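Local atomic coordinates of type 3 secretion system translocon protein SctE (Shigella flexneri, PDB entry 3U0C), a protein that is inserted with its partner IpaC into the host-cell membrane to form the pore through which type III secretion effectors pass into the cytosol. Residues S180-S183 against K184-K188. Numbering follows the deposited sequence.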
ATOM      1  N   SER A 180      -9.464   1.553  -0.900  1.00 30.18           N
ATOM      2  CA  SER A 180      -8.688   1.029  -2.007  1.00 30.06           C
ATOM      3  C   SER A 180      -7.199   0.977  -1.652  1.00 34.03           C
ATOM      4  O   SER A 180      -6.520  -0.028  -1.881  1.00 33.11           O
ATOM      5  CB  SER A 180      -8.905   1.907  -3.239  1.00 30.38           C
ATOM      6  OG  SER A 180      -8.081   1.504  -4.319  1.00 41.50           O
ATOM      7  N   ILE A 181      -6.698   2.080  -1.111  1.00 34.32           N
ATOM      8  CA  ILE A 181      -5.325   2.166  -0.637  1.00 30.12           C
ATOM      9  C   ILE A 181      -5.054   1.104   0.418  1.00 31.37           C
ATOM     10  O   ILE A 181      -4.043   0.414   0.356  1.00 30.10           O
ATOM     11  CB  ILE A 181      -5.024   3.557  -0.046  1.00 30.13           C
ATOM     12  CG1 ILE A 181      -5.101   4.633  -1.125  1.00 30.47           C
ATOM     13  CG2 ILE A 181      -3.662   3.596   0.600  1.00 29.69           C
ATOM     14  CD1 ILE A 181      -5.118   6.032  -0.547  1.00 30.66           C
ATOM     15  N   HIS A 182      -5.964   0.987   1.379  1.00 30.23           N
ATOM     16  CA  HIS A 182      -5.878  -0.034   2.412  1.00 28.67           C
ATOM     17  C   HIS A 182      -5.802  -1.412   1.784  1.00 29.72           C
ATOM     18  O   HIS A 182      -5.111  -2.282   2.296  1.00 31.83           O
ATOM     19  CB  HIS A 182      -7.088   0.020   3.339  1.00 29.01           C
ATOM     20  CG  HIS A 182      -7.023  -0.948   4.478  1.00 39.45           C
ATOM     21  ND1 HIS A 182      -6.586  -0.578   5.741  1.00 38.50           N
ATOM     22  CD2 HIS A 182      -7.327  -2.262   4.561  1.00 36.52           C
ATOM     23  CE1 HIS A 182      -6.639  -1.628   6.541  1.00 34.44           C
ATOM     24  NE2 HIS A 182      -7.081  -2.662   5.852  1.00 35.09           N
ATOM     25  N   SER A 183      -6.518  -1.609   0.685  1.00 28.04           N
ATOM     26  CA  SER A 183      -6.491  -2.885  -0.001  1.00 28.14           C
ATOM     27  C   SER A 183      -5.125  -3.110  -0.661  1.00 27.81           C
ATOM     28  O   SER A 183      -4.590  -4.215  -0.649  1.00 33.66           O
ATOM     29  CB  SER A 183      -7.600  -2.950  -1.045  1.00 32.26           C
ATOM     30  OG  SER A 183      -7.653  -4.242  -1.628  1.00 38.43           O
ATOM     31  N   LYS A 184      -4.576  -2.052  -1.241  1.00 27.56           N
ATOM     32  CA  LYS A 184      -3.265  -2.102  -1.838  1.00 27.31           C
ATOM     33  C   LYS A 184      -2.194  -2.422  -0.786  1.00 36.42           C
ATOM     34  O   LYS A 184      -1.239  -3.127  -1.080  1.00 26.64           O
ATOM     35  CB  LYS A 184      -2.936  -0.806  -2.581  1.00 27.41           C
ATOM     36  CG  LYS A 184      -3.598  -0.689  -3.956  1.00 27.88           C
ATOM     37  CD  LYS A 184      -3.207   0.587  -4.684  1.00 28.03           C
ATOM     38  CE  LYS A 184      -4.248   0.965  -5.747  1.00 41.26           C
ATOM     39  NZ  LYS A 184      -3.741   2.017  -6.685  1.00 46.60           N
ATOM     40  N   LEU A 185      -2.357  -1.909   0.436  1.00 33.56           N
ATOM     41  CA  LEU A 185      -1.410  -2.223   1.503  1.00 31.07           C
ATOM     42  C   LEU A 185      -1.495  -3.700   1.835  1.00 29.24           C
ATOM     43  O   LEU A 185      -0.468  -4.360   2.006  1.00 26.83           O
ATOM     44  CB  LEU A 185      -1.635  -1.371   2.757  1.00 27.07           C
ATOM     45  CG  LEU A 185      -1.044   0.040   2.668  1.00 26.99           C
ATOM     46  CD1 LEU A 185      -1.739   1.013   3.615  1.00 27.18           C
ATOM     47  CD2 LEU A 185       0.449   0.025   2.894  1.00 26.58           C
ATOM     48  N   THR A 186      -2.717  -4.208   1.921  1.00 31.77           N
ATOM     49  CA  THR A 186      -2.924  -5.629   2.095  1.00 34.50           C
ATOM     50  C   THR A 186      -2.264  -6.433   0.971  1.00 38.13           C
ATOM     51  O   THR A 186      -1.628  -7.455   1.240  1.00 39.51           O
ATOM     52  CB  THR A 186      -4.416  -5.990   2.242  1.00 35.79           C
ATOM     53  OG1 THR A 186      -4.954  -5.298   3.368  1.00 35.77           O
ATOM     54  CG2 THR A 186      -4.585  -7.477   2.494  1.00 35.72           C
ATOM     55  N   ASP A 187      -2.376  -5.971  -0.274  1.00 32.12           N
ATOM     56  CA  ASP A 187      -1.659  -6.650  -1.349  1.00 32.21           C
ATOM     57  C   ASP A 187      -0.161  -6.702  -1.084  1.00 30.63           C
ATOM     58  O   ASP A 187       0.507  -7.661  -1.474  1.00 32.84           O
ATOM     59  CB  ASP A 187      -1.863  -6.004  -2.720  1.00 28.04           C
ATOM     60  CG  ASP A 187      -1.015  -6.683  -3.802  1.00 46.56           C
ATOM     61  OD1 ASP A 187      -1.413  -7.779  -4.248  1.00 51.58           O
ATOM     62  OD2 ASP A 187       0.055  -6.149  -4.175  1.00 45.42           O
ATOM     63  N   LYS A 188       0.377  -5.660  -0.461  1.00 27.62           N
ATOM     64  CA  LYS A 188       1.808  -5.630  -0.195  1.00 27.21           C
ATOM     65  C   LYS A 188       2.177  -6.678   0.842  1.00 30.75           C
ATOM     66  O   LYS A 188       3.265  -7.256   0.788  1.00 31.69           O
ATOM     67  CB  LYS A 188       2.284  -4.239   0.210  1.00 26.97           C
ATOM     68  CG  LYS A 188       2.121  -3.201  -0.898  1.00 27.25           C
ATOM     69  CD  LYS A 188       2.646  -3.722  -2.230  1.00 27.46           C
ATOM     70  CE  LYS A 188       2.374  -2.762  -3.366  1.00 42.05           C
ATOM     71  NZ  LYS A 188       0.898  -2.591  -3.614  1.00 47.42           N
TER
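Residues S180-S183 and K184-K188 form consecutive turns of helix 150-197, which packs against helix 71-141 in the coiled coil of this N-terminal translocator domain. The four carbonyls of the first turn meet the amides of the next in the i to i+4 pattern of an alpha helix: K184 N binds S180 O at 2.9 Å, L185 N binds I181 O, T186 N binds H182 O and D187 N binds S183 O.

H182 O is gripped twice. Besides the T186 amide at 3.1 Å it receives the threonine hydroxyl, OG1, at 3.2 Å, and the two donors come from opposite faces of the carbonyl plane. The T186 torsion explains this: chi1 of -59° sets OG1 beside its own backbone N, so it leans back over the preceding turn, while CG2 lies anti to that N. A threonine hydroxyl can bond back to the i-4 carbonyl, so this partly exposed position does not depend on solvent for a partner. CD2 of the H182 imidazole comes within 4.0 Å of T186 OG1, the two side chains meeting obliquely.

I181 and L185, one turn apart, bring branched aliphatic chains to the same side, CG2 of I181 lying 4.4 Å from CD1 of L185, a loose apolar touch. I181 also touches Q115 of helix 71-141. K184 stretches outward, its extended chain leaning back past S180, with CE 4.1 Å from S180 OG. K188 packs on E104, T105 and L108 of helix 71-141, and its NZ folds back to make a weak bond to K184 O and a long salt bridge to D187 OD2, which also binds Q191. Between the two turns the cohesion is thus chiefly polar, four main-chain bonds with a second donor on H182 O, and the I181-L185 touch is a slight apolar addition.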